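Local coordinates for protein leucine aminopeptidase 2 (PDB 2XQ0) that acts as a zinc-dependent aminopeptidase of the M1 family, cleaving mainly di- and tripeptides, and has low epoxide hydrolase activity in vitro, at residues E324-Y329 / F429-T434; I414-K419 / Y436-E441; E331-G336 / E409-I414. All coordinates share one frame; numbering follows the deposited sequence.

How the interactions relate
All three contacts lie in the helical part of the M1 peptidase domain, on the same side of the chain's centre, and involve three helices: 321-339, 407-420 and 428-438. Interaction 1 joins the first to the third, interaction 2 the second to the third, and interaction 3 the first to the second. Their centres are about 11 to 13 Å apart. Along the chain, interaction 3 is nested within the loop closed by interaction 1; interaction 2 opens after 3 closes, its segments alternating with those of 1. Ile-414 lies in segments of both 2 and 3 but touches across only in 3. Helix 321-339 carries the zinc ligand Glu-324; interactions 1 and 3 tie it to the other two.

Interaction 1: residues E324-Y329 / F429-T434. With ZN (zinc ion), chain C; BES (2-(3-amino-2-hydroxy-4-phenyl-butyrylamino)-4-methyl-pentanoic acid), chain B.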
loop_
_atom_site.group_PDB
_atom_site.type_symbol
_atom_site.label_atom_id
_atom_site.label_comp_id
_atom_site.label_asym_id
_atom_site.label_seq_id
_atom_site.Cartn_x
_atom_site.Cartn_y
_atom_site.Cartn_z
ATOM N N GLU A 324 -5.553 7.246 0.268
ATOM C CA GLU A 324 -4.952 6.642 1.462
ATOM C C GLU A 324 -5.445 7.219 2.796
ATOM O O GLU A 324 -5.533 6.496 3.779
ATOM C CB GLU A 324 -3.424 6.686 1.393
ATOM C CG GLU A 324 -2.820 5.869 0.239
ATOM C CD GLU A 324 -3.137 4.376 0.315
ATOM O OE1 GLU A 324 -3.554 3.886 1.391
ATOM O OE2 GLU A 324 -2.955 3.680 -0.705
ATOM N N GLY A 325 -5.756 8.506 2.838
ATOM C CA GLY A 325 -6.261 9.121 4.067
ATOM C C GLY A 325 -7.641 8.608 4.426
ATOM O O GLY A 325 -7.920 8.205 5.571
ATOM N N TRP A 326 -8.525 8.590 3.445
ATOM C CA TRP A 326 -9.825 7.962 3.663
ATOM C C TRP A 326 -9.685 6.493 4.091
ATOM O O TRP A 326 -10.315 6.058 5.073
ATOM C CB TRP A 326 -10.675 8.069 2.385
ATOM C CG TRP A 326 -11.530 9.291 2.374
ATOM C CD1 TRP A 326 -11.406 10.386 1.572
ATOM C CD2 TRP A 326 -12.657 9.533 3.215
ATOM N NE1 TRP A 326 -12.393 11.301 1.864
ATOM C CE2 TRP A 326 -13.174 10.798 2.869
ATOM C CE3 TRP A 326 -13.279 8.803 4.229
ATOM C CZ2 TRP A 326 -14.278 11.351 3.508
ATOM C CZ3 TRP A 326 -14.385 9.361 4.865
ATOM C CH2 TRP A 326 -14.870 10.608 4.501
ATOM N N THR A 327 -8.867 5.725 3.360
ATOM C CA THR A 327 -8.681 4.297 3.678
ATOM C C THR A 327 -8.241 4.084 5.128
ATOM O O THR A 327 -8.796 3.243 5.818
ATOM C CB THR A 327 -7.704 3.610 2.712
ATOM O OG1 THR A 327 -8.221 3.737 1.376
ATOM C CG2 THR A 327 -7.505 2.114 3.068
ATOM N N VAL A 328 -7.252 4.845 5.583
ATOM C CA VAL A 328 -6.747 4.694 6.939
ATOM C C VAL A 328 -7.872 5.061 7.913
ATOM O O VAL A 328 -8.057 4.399 8.939
ATOM C CB VAL A 328 -5.459 5.562 7.191
ATOM C CG1 VAL A 328 -5.037 5.503 8.674
ATOM C CG2 VAL A 328 -4.279 5.084 6.312
ATOM N N TYR A 329 -8.627 6.109 7.575
ATOM C CA TYR A 329 -9.784 6.518 8.382
ATOM C C TYR A 329 -10.810 5.388 8.458
ATOM O O TYR A 329 -11.211 4.936 9.554
ATOM C CB TYR A 329 -10.423 7.837 7.867
ATOM C CG TYR A 329 -11.672 8.179 8.652
ATOM C CD1 TYR A 329 -11.590 8.801 9.894
ATOM C CD2 TYR A 329 -12.922 7.811 8.184
ATOM C CE1 TYR A 329 -12.729 9.069 10.636
ATOM C CE2 TYR A 329 -14.043 8.061 8.911
ATOM C CZ TYR A 329 -13.944 8.682 10.140
ATOM O OH TYR A 329 -15.077 8.928 10.866
ATOM N N PHE A 429 -10.646 19.595 -4.183
ATOM C CA PHE A 429 -11.564 20.720 -4.240
ATOM C C PHE A 429 -12.993 20.223 -4.348
ATOM O O PHE A 429 -13.893 20.780 -3.721
ATOM C CB PHE A 429 -11.188 21.656 -5.392
ATOM C CG PHE A 429 -9.743 22.055 -5.376
ATOM C CD1 PHE A 429 -9.275 22.939 -4.417
ATOM C CD2 PHE A 429 -8.845 21.506 -6.275
ATOM C CE1 PHE A 429 -7.945 23.287 -4.372
ATOM C CE2 PHE A 429 -7.502 21.855 -6.243
ATOM C CZ PHE A 429 -7.054 22.746 -5.292
ATOM N N GLN A 430 -13.197 19.148 -5.107
ATOM C CA GLN A 430 -14.526 18.560 -5.229
ATOM C C GLN A 430 -14.941 17.905 -3.901
ATOM O O GLN A 430 -16.116 17.914 -3.522
ATOM C CB GLN A 430 -14.555 17.541 -6.372
ATOM C CG GLN A 430 -14.239 18.131 -7.756
ATOM C CD GLN A 430 -14.066 17.050 -8.795
ATOM O OE1 GLN A 430 -12.990 16.473 -8.928
ATOM N NE2 GLN A 430 -15.138 16.746 -9.526
ATOM N N PHE A 431 -13.971 17.329 -3.197
ATOM C CA PHE A 431 -14.227 16.788 -1.865
ATOM C C PHE A 431 -14.779 17.916 -0.990
ATOM O O PHE A 431 -15.820 17.762 -0.360
ATOM C CB PHE A 431 -12.949 16.197 -1.254
ATOM C CG PHE A 431 -13.011 16.013 0.253
ATOM C CD1 PHE A 431 -13.770 15.003 0.811
ATOM C CD2 PHE A 431 -12.292 16.840 1.097
ATOM C CE1 PHE A 431 -13.825 14.819 2.197
ATOM C CE2 PHE A 431 -12.339 16.670 2.480
ATOM C CZ PHE A 431 -13.114 15.656 3.029
ATOM N N LEU A 432 -14.097 19.058 -0.983
ATOM C CA LEU A 432 -14.511 20.187 -0.132
ATOM C C LEU A 432 -15.883 20.752 -0.490
ATOM O O LEU A 432 -16.675 21.020 0.396
ATOM C CB LEU A 432 -13.470 21.310 -0.141
ATOM C CG LEU A 432 -12.102 20.889 0.414
ATOM C CD1 LEU A 432 -11.046 21.934 0.110
ATOM C CD2 LEU A 432 -12.169 20.616 1.901
ATOM N N ASP A 433 -16.157 20.945 -1.782
ATOM C CA ASP A 433 -17.492 21.354 -2.222
ATOM C C ASP A 433 -18.564 20.424 -1.661
ATOM O O ASP A 433 -19.615 20.867 -1.231
ATOM C CB ASP A 433 -17.608 21.312 -3.748
ATOM C CG ASP A 433 -16.646 22.244 -4.434
ATOM O OD1 ASP A 433 -16.197 23.203 -3.793
ATOM O OD2 ASP A 433 -16.352 22.020 -5.625
ATOM N N THR A 434 -18.318 19.125 -1.737
ATOM C CA THR A 434 -19.301 18.149 -1.293
ATOM C C THR A 434 -19.531 18.259 0.211
ATOM O O THR A 434 -20.667 18.158 0.701
ATOM C CB THR A 434 -18.845 16.725 -1.627
ATOM O OG1 THR A 434 -18.637 16.620 -3.046
ATOM C CG2 THR A 434 -19.902 15.717 -1.169
HETATM ZN ZN ZN C . -3.720 1.690 0.989
HETATM N N2 BES B . -1.553 0.040 -2.619
HETATM C C1 BES B . -1.032 0.470 -1.338
HETATM C C6 BES B . 0.491 0.327 -1.314
HETATM C C7 BES B . 1.116 1.244 -2.342
HETATM C C8 BES B . 0.700 2.568 -2.429
HETATM C C12 BES B . 2.090 0.762 -3.212
HETATM C C9 BES B . 1.266 3.413 -3.377
HETATM C C11 BES B . 2.655 1.609 -4.162
HETATM C C10 BES B . 2.244 2.936 -4.244
HETATM C C2 BES B . -1.653 -0.335 -0.189
HETATM O O2 BES B . -3.086 -0.288 -0.130
HETATM C C3 BES B . -1.086 0.206 1.081
HETATM O O3 BES B . -1.419 1.309 1.519
HETATM N N1 BES B . -0.206 -0.645 1.594
HETATM C C4 BES B . 0.573 -0.508 2.807
HETATM C C13 BES B . -0.234 -1.294 3.833
HETATM C C14 BES B . -0.541 -0.488 5.088
HETATM C C15 BES B . -1.745 -1.081 5.810
HETATM C C16 BES B . -0.760 0.991 4.779
HETATM C C5 BES B . 1.873 -1.218 2.561
HETATM O O1 BES B . 2.888 -0.866 3.203
HETATM O O4 BES B . 1.893 -2.141 1.709
#
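Trp-326 meets Phe-431 in the thermolysin-like catalytic domain of an M1 aminopeptidase. Helix 321-339 carries Glu-324, the glutamate that completes the zinc site formed with the HExxH histidines His-301 and His-305. Two residues on, Trp-326 points toward helix 428-438. The backbones stay far apart, with 11.3 Å between Trp-326 CA and Phe-431 CA, and the two rings bridge the distance. The NE1-CE2-CZ2 side of the indole does the touching: Trp-326 CZ2 lies 3.7 Å from Phe-431 CE1. Trp-326 NE1 is also close, 3.8 Å from the same CE1. This carbon sits at the indole edge, near its plane. The phenyl plane is turned 80° from the indole plane, and the approach to the phenyl is oblique. Phe-431 has CG anti to the backbone N (chi1 162°), which swings its ring toward the indole. Both residues are buried. Tyr-417 stacks on the indole and Phe-418 meets it edge-to-face, so helix 407-420 adds two more rings to this apolar layer. On the metal side, Glu-324 has CG beside the backbone N (chi1 -64°) and bends again at chi2, which brings its carboxylate to the zinc ion. Bestatin binds the same metal through its O2 and O3 atoms. The carboxylate is unevenly placed: Glu-324 OE1 is 2.2 Å from the zinc ion and Glu-324 OE2 is 2.7 Å from it.

Interaction 2: residues I414-K419 / Y436-E441; sequences IRHYFK and YEFYPE
Two successive helices of the M1 peptidase domain, 407-420 and 428-438, pack here through His-416 and Phe-438. The contact is at the protein surface, away from the zinc site. Phe-438 is near the C-terminal end of its helix, and Tyr-439 is the first residue to leave helical geometry. The closest CA atoms, those of His-416 and Phe-438, are 8.1 Å apart. Two ring atoms, CD1 and CE1 of Phe-438, do the touching. Phe-438 CD1 lies over one face of the imidazole, toward its rim, 3.6 Å from His-416 CG. Phe-438 CE1 rests against the stem of the histidine, 3.7 Å from His-416 CB. The ring planes are 36° apart, so the pair is oblique. Both side chains have CG anti to the backbone N (chi1 178° for His-416 and -169° for Phe-438), and pass alongside each other from opposite directions, so CE1 reaches CB. On its other flank Phe-438 has Tyr-439: Phe-438 CD2 lies over the centre of that ring. Tyr-439 OH in turn bonds to the carbonyl of Glu-409, a second link to helix 407-420. No hydrogen bond joins His-416 to Phe-438, so their contact rests on van der Waals packing between carbon-rich surfaces.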
loop_
_atom_site.group_PDB
_atom_site.type_symbol
_atom_site.label_atom_id
_atom_site.label_comp_id
_atom_site.label_asym_id
_atom_site.label_seq_id
_atom_site.Cartn_x
_atom_site.Cartn_y
_atom_site.Cartn_z
ATOM N N ILE A 414 -20.259 10.470 4.912
ATOM C CA ILE A 414 -19.448 9.403 4.332
ATOM C C ILE A 414 -20.235 8.634 3.260
ATOM O O ILE A 414 -19.751 8.403 2.149
ATOM C CB ILE A 414 -18.981 8.451 5.438
ATOM C CG1 ILE A 414 -18.005 9.177 6.365
ATOM C CG2 ILE A 414 -18.359 7.193 4.865
ATOM C CD1 ILE A 414 -17.505 8.289 7.498
ATOM N N ARG A 415 -21.459 8.249 3.592
ATOM C CA ARG A 415 -22.302 7.558 2.628
ATOM C C ARG A 415 -22.610 8.439 1.421
ATOM O O ARG A 415 -22.661 7.952 0.294
ATOM C CB ARG A 415 -23.611 7.127 3.283
ATOM C CG ARG A 415 -23.461 5.881 4.126
ATOM C CD ARG A 415 -24.433 5.885 5.283
ATOM N NE ARG A 415 -23.927 5.046 6.360
ATOM C CZ ARG A 415 -24.385 5.071 7.600
ATOM N NH1 ARG A 415 -23.857 4.263 8.511
ATOM N NH2 ARG A 415 -25.370 5.900 7.924
ATOM N N HIS A 416 -22.840 9.727 1.661
ATOM C CA HIS A 416 -23.212 10.638 0.583
ATOM C C HIS A 416 -22.038 10.776 -0.371
ATOM O O HIS A 416 -22.189 10.664 -1.595
ATOM C CB HIS A 416 -23.582 12.008 1.155
ATOM C CG HIS A 416 -23.920 13.021 0.113
ATOM N ND1 HIS A 416 -23.026 13.978 -0.313
ATOM C CD2 HIS A 416 -25.053 13.221 -0.600
ATOM C CE1 HIS A 416 -23.595 14.729 -1.238
ATOM N NE2 HIS A 416 -24.823 14.290 -1.432
ATOM N N TYR A 417 -20.870 11.023 0.216
ATOM C CA TYR A 417 -19.619 11.153 -0.516
ATOM C C TYR A 417 -19.350 9.948 -1.414
ATOM O O TYR A 417 -19.164 10.115 -2.615
ATOM C CB TYR A 417 -18.465 11.379 0.473
ATOM C CG TYR A 417 -17.073 11.381 -0.134
ATOM C CD1 TYR A 417 -16.605 12.475 -0.859
ATOM C CD2 TYR A 417 -16.216 10.304 0.044
ATOM C CE1 TYR A 417 -15.323 12.485 -1.407
ATOM C CE2 TYR A 417 -14.932 10.296 -0.511
ATOM C CZ TYR A 417 -14.493 11.401 -1.237
ATOM O OH TYR A 417 -13.218 11.426 -1.790
ATOM N N PHE A 418 -19.333 8.736 -0.854
ATOM C CA PHE A 418 -18.991 7.565 -1.666
ATOM C C PHE A 418 -20.069 7.243 -2.708
ATOM O O PHE A 418 -19.766 6.695 -3.764
ATOM C CB PHE A 418 -18.599 6.345 -0.802
ATOM C CG PHE A 418 -17.280 6.524 -0.103
ATOM C CD1 PHE A 418 -16.097 6.388 -0.804
ATOM C CD2 PHE A 418 -17.225 6.903 1.225
ATOM C CE1 PHE A 418 -14.877 6.597 -0.184
ATOM C CE2 PHE A 418 -16.011 7.095 1.859
ATOM C CZ PHE A 418 -14.835 6.942 1.153
ATOM N N LYS A 419 -21.314 7.620 -2.433
ATOM C CA LYS A 419 -22.361 7.464 -3.442
ATOM C C LYS A 419 -22.215 8.476 -4.583
ATOM O O LYS A 419 -22.361 8.124 -5.751
ATOM C CB LYS A 419 -23.758 7.576 -2.818
ATOM C CG LYS A 419 -24.366 6.234 -2.416
ATOM C CD LYS A 419 -24.476 5.293 -3.613
ATOM C CE LYS A 419 -24.907 3.895 -3.200
ATOM N NZ LYS A 419 -24.994 2.997 -4.383
ATOM N N TYR A 436 -19.134 20.911 1.994
ATOM C CA TYR A 436 -19.895 22.138 2.238
ATOM C C TYR A 436 -21.364 22.036 1.804
ATOM O O TYR A 436 -22.244 22.507 2.506
ATOM C CB TYR A 436 -19.223 23.360 1.603
ATOM C CG TYR A 436 -18.194 24.035 2.489
ATOM C CD1 TYR A 436 -16.906 23.524 2.617
ATOM C CD2 TYR A 436 -18.513 25.191 3.194
ATOM C CE1 TYR A 436 -15.966 24.151 3.423
ATOM C CE2 TYR A 436 -17.586 25.819 4.007
ATOM C CZ TYR A 436 -16.318 25.297 4.119
ATOM O OH TYR A 436 -15.396 25.932 4.917
ATOM N N GLU A 437 -21.633 21.406 0.666
ATOM C CA GLU A 437 -23.020 21.239 0.241
ATOM C C GLU A 437 -23.804 20.364 1.230
ATOM O O GLU A 437 -25.006 20.562 1.433
ATOM C CB GLU A 437 -23.099 20.645 -1.168
ATOM C CG GLU A 437 -22.434 21.482 -2.246
ATOM C CD GLU A 437 -22.070 20.662 -3.478
ATOM O OE1 GLU A 437 -22.200 19.415 -3.434
ATOM O OE2 GLU A 437 -21.646 21.267 -4.488
ATOM N N PHE A 438 -23.122 19.405 1.850
ATOM C CA PHE A 438 -23.795 18.448 2.720
ATOM C C PHE A 438 -24.177 19.030 4.090
ATOM O O PHE A 438 -25.194 18.648 4.672
ATOM C CB PHE A 438 -22.962 17.171 2.894
ATOM C CG PHE A 438 -23.714 16.063 3.554
ATOM C CD1 PHE A 438 -24.625 15.306 2.836
ATOM C CD2 PHE A 438 -23.543 15.801 4.894
ATOM C CE1 PHE A 438 -25.344 14.284 3.446
ATOM C CE2 PHE A 438 -24.262 14.783 5.517
ATOM C CZ PHE A 438 -25.163 14.027 4.787
ATOM N N TYR A 439 -23.367 19.954 4.595
ATOM C CA TYR A 439 -23.586 20.520 5.922
ATOM C C TYR A 439 -23.915 22.024 5.906
ATOM O O TYR A 439 -23.149 22.838 6.438
ATOM C CB TYR A 439 -22.345 20.296 6.794
ATOM C CG TYR A 439 -22.061 18.857 7.183
ATOM C CD1 TYR A 439 -22.818 18.215 8.157
ATOM C CD2 TYR A 439 -21.012 18.160 6.607
ATOM C CE1 TYR A 439 -22.551 16.904 8.532
ATOM C CE2 TYR A 439 -20.729 16.850 6.982
ATOM C CZ TYR A 439 -21.502 16.230 7.943
ATOM O OH TYR A 439 -21.228 14.932 8.310
ATOM N N PRO A 440 -25.056 22.403 5.300
ATOM C CA PRO A 440 -25.474 23.812 5.256
ATOM C C PRO A 440 -25.584 24.414 6.648
ATOM O O PRO A 440 -25.194 25.564 6.853
ATOM C CB PRO A 440 -26.860 23.752 4.616
ATOM C CG PRO A 440 -26.888 22.469 3.863
ATOM C CD PRO A 440 -26.035 21.516 4.651
ATOM N N GLU A 441 -26.110 23.646 7.593
ATOM C CA GLU A 441 -26.322 24.160 8.939
ATOM C C GLU A 441 -25.017 24.301 9.707
ATOM O O GLU A 441 -24.969 24.966 10.737
ATOM C CB GLU A 441 -27.307 23.278 9.712
ATOM C CG GLU A 441 -28.745 23.373 9.200
ATOM C CD GLU A 441 -29.777 22.874 10.206
ATOM O OE1 GLU A 441 -29.572 23.056 11.427
ATOM O OE2 GLU A 441 -30.804 22.311 9.770
#

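Interaction 3: residues E331-G336 / E409-I414; sequences ERRIIG and EFDPFI
Arg-333 and Asp-411 form a buried salt bridge between helices 321-339 and 407-420 of the M1 peptidase domain. The guanidinium meets the carboxylate end-on with two nitrogens. Arg-333 NH1 donates to Asp-411 OD1 at 2.7 Å, and Arg-333 NH2 donates to Asp-411 OD2 at 2.8 Å. Both N-H...O angles are 166°, so the bonds are nearly straight. Each oxygen accepts on its syn lone pair, and the two flat groups are nearly coplanar, 11° apart. The arginine chain bends at chi2 (-68°) and again at chi3, turning the end of the guanidinium to face the acid. Arg-333 NH1 also bonds to Tyr-329 OH, one turn earlier on the same helix. Ile-414 adds an apolar neighbour: its CD1 is 4.0 Å from Arg-333 NH1. A leucine in place of Arg-333 would probably leave the buried carboxylate of Asp-411 without its charge partner and Tyr-329 OH without one of its bonds. The paired charges probably offset each other inside the protein, and the two in-plane bonds fix the rotation of both groups, giving the helices a directional polar link.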
loop_
_atom_site.group_PDB
_atom_site.type_symbol
_atom_site.label_atom_id
_atom_site.label_comp_id
_atom_site.label_asym_id
_atom_site.label_seq_id
_atom_site.Cartn_x
_atom_site.Cartn_y
_atom_site.Cartn_z
ATOM N N GLU A 331 -10.466 2.116 7.701
ATOM C CA GLU A 331 -9.827 0.968 8.342
ATOM C C GLU A 331 -9.969 1.062 9.860
ATOM O O GLU A 331 -10.376 0.109 10.523
ATOM C CB GLU A 331 -8.335 0.968 7.976
ATOM C CG GLU A 331 -7.443 -0.032 8.723
ATOM C CD GLU A 331 -5.951 0.242 8.482
ATOM O OE1 GLU A 331 -5.603 1.185 7.715
ATOM O OE2 GLU A 331 -5.120 -0.492 9.066
ATOM N N ARG A 332 -9.621 2.224 10.406
ATOM C CA ARG A 332 -9.703 2.448 11.839
ATOM C C ARG A 332 -11.147 2.491 12.358
ATOM O O ARG A 332 -11.393 2.089 13.481
ATOM C CB ARG A 332 -8.860 3.637 12.276
ATOM C CG ARG A 332 -7.367 3.344 12.095
ATOM C CD ARG A 332 -6.482 4.486 12.480
ATOM N NE ARG A 332 -5.097 4.102 12.243
ATOM C CZ ARG A 332 -4.119 4.945 11.937
ATOM N NH1 ARG A 332 -4.360 6.249 11.826
ATOM N NH2 ARG A 332 -2.904 4.477 11.721
ATOM N N ARG A 333 -12.101 2.922 11.541
ATOM C CA ARG A 333 -13.519 2.766 11.918
ATOM C C ARG A 333 -13.918 1.265 12.013
ATOM O O ARG A 333 -14.665 0.852 12.910
ATOM C CB ARG A 333 -14.425 3.509 10.926
ATOM C CG ARG A 333 -14.353 5.042 11.016
ATOM C CD ARG A 333 -14.939 5.591 12.339
ATOM N NE ARG A 333 -16.304 5.101 12.542
ATOM C CZ ARG A 333 -17.379 5.653 11.988
ATOM N NH1 ARG A 333 -17.268 6.728 11.213
ATOM N NH2 ARG A 333 -18.568 5.128 12.208
ATOM N N ILE A 334 -13.416 0.443 11.095
ATOM C CA ILE A 334 -13.731 -0.989 11.115
ATOM C C ILE A 334 -13.214 -1.631 12.397
ATOM O O ILE A 334 -13.969 -2.276 13.131
ATOM C CB ILE A 334 -13.182 -1.717 9.874
ATOM C CG1 ILE A 334 -13.967 -1.280 8.630
ATOM C CG2 ILE A 334 -13.258 -3.223 10.033
ATOM C CD1 ILE A 334 -13.229 -1.554 7.314
ATOM N N ILE A 335 -11.937 -1.422 12.702
ATOM C CA ILE A 335 -11.371 -2.042 13.879
ATOM C C ILE A 335 -11.975 -1.445 15.146
ATOM O O ILE A 335 -12.093 -2.117 16.166
ATOM C CB ILE A 335 -9.803 -1.967 13.919
ATOM C CG1 ILE A 335 -9.318 -0.615 14.419
ATOM C CG2 ILE A 335 -9.192 -2.352 12.567
ATOM C CD1 ILE A 335 -7.795 -0.441 14.362
ATOM N N GLY A 336 -12.370 -0.183 15.085
ATOM C CA GLY A 336 -13.005 0.433 16.236
ATOM C C GLY A 336 -14.375 -0.169 16.479
ATOM O O GLY A 336 -14.783 -0.370 17.621
ATOM N N GLU A 409 -22.913 11.823 13.337
ATOM C CA GLU A 409 -23.150 12.992 12.485
ATOM C C GLU A 409 -22.381 12.923 11.163
ATOM O O GLU A 409 -22.783 13.513 10.151
ATOM C CB GLU A 409 -22.732 14.266 13.228
ATOM C CG GLU A 409 -23.587 14.591 14.436
ATOM C CD GLU A 409 -25.009 14.963 14.053
ATOM O OE1 GLU A 409 -25.948 14.323 14.571
ATOM O OE2 GLU A 409 -25.190 15.886 13.226
ATOM N N PHE A 410 -21.265 12.208 11.176
ATOM C CA PHE A 410 -20.345 12.197 10.043
ATOM C C PHE A 410 -20.693 11.074 9.070
ATOM O O PHE A 410 -20.519 11.204 7.861
ATOM C CB PHE A 410 -18.915 12.039 10.578
ATOM C CG PHE A 410 -17.835 12.366 9.584
ATOM C CD1 PHE A 410 -17.827 13.582 8.904
ATOM C CD2 PHE A 410 -16.799 11.470 9.353
ATOM C CE1 PHE A 410 -16.816 13.880 8.001
ATOM C CE2 PHE A 410 -15.800 11.769 8.450
ATOM C CZ PHE A 410 -15.810 12.978 7.775
ATOM N N ASP A 411 -21.194 9.967 9.600
ATOM C CA ASP A 411 -21.463 8.803 8.765
ATOM C C ASP A 411 -22.431 9.077 7.606
ATOM O O ASP A 411 -22.273 8.502 6.522
ATOM C CB ASP A 411 -21.909 7.606 9.610
ATOM C CG ASP A 411 -20.746 6.960 10.369
ATOM O OD1 ASP A 411 -19.646 7.558 10.380
ATOM O OD2 ASP A 411 -20.929 5.860 10.947
ATOM N N PRO A 412 -23.424 9.956 7.815
ATOM C CA PRO A 412 -24.289 10.322 6.683
ATOM C C PRO A 412 -23.507 10.997 5.559
ATOM O O PRO A 412 -23.777 10.741 4.383
ATOM C CB PRO A 412 -25.271 11.313 7.304
ATOM C CG PRO A 412 -25.356 10.882 8.732
ATOM C CD PRO A 412 -23.966 10.449 9.095
ATOM N N PHE A 413 -22.552 11.849 5.912
ATOM C CA PHE A 413 -21.682 12.446 4.897
ATOM C C PHE A 413 -20.854 11.383 4.157
ATOM O O PHE A 413 -20.738 11.403 2.935
ATOM C CB PHE A 413 -20.737 13.484 5.497
ATOM C CG PHE A 413 -19.679 13.953 4.526
ATOM C CD1 PHE A 413 -20.013 14.794 3.473
ATOM C CD2 PHE A 413 -18.359 13.521 4.645
ATOM C CE1 PHE A 413 -19.045 15.214 2.557
ATOM C CE2 PHE A 413 -17.389 13.935 3.742
ATOM C CZ PHE A 413 -17.740 14.797 2.694
ATOM N N ILE A 414 -20.259 10.470 4.912
ATOM C CA ILE A 414 -19.448 9.403 4.332
ATOM C C ILE A 414 -20.235 8.634 3.260
ATOM O O ILE A 414 -19.751 8.403 2.149
ATOM C CB ILE A 414 -18.981 8.451 5.438
ATOM C CG1 ILE A 414 -18.005 9.177 6.365
ATOM C CG2 ILE A 414 -18.359 7.193 4.865
ATOM C CD1 ILE A 414 -17.505 8.289 7.498
#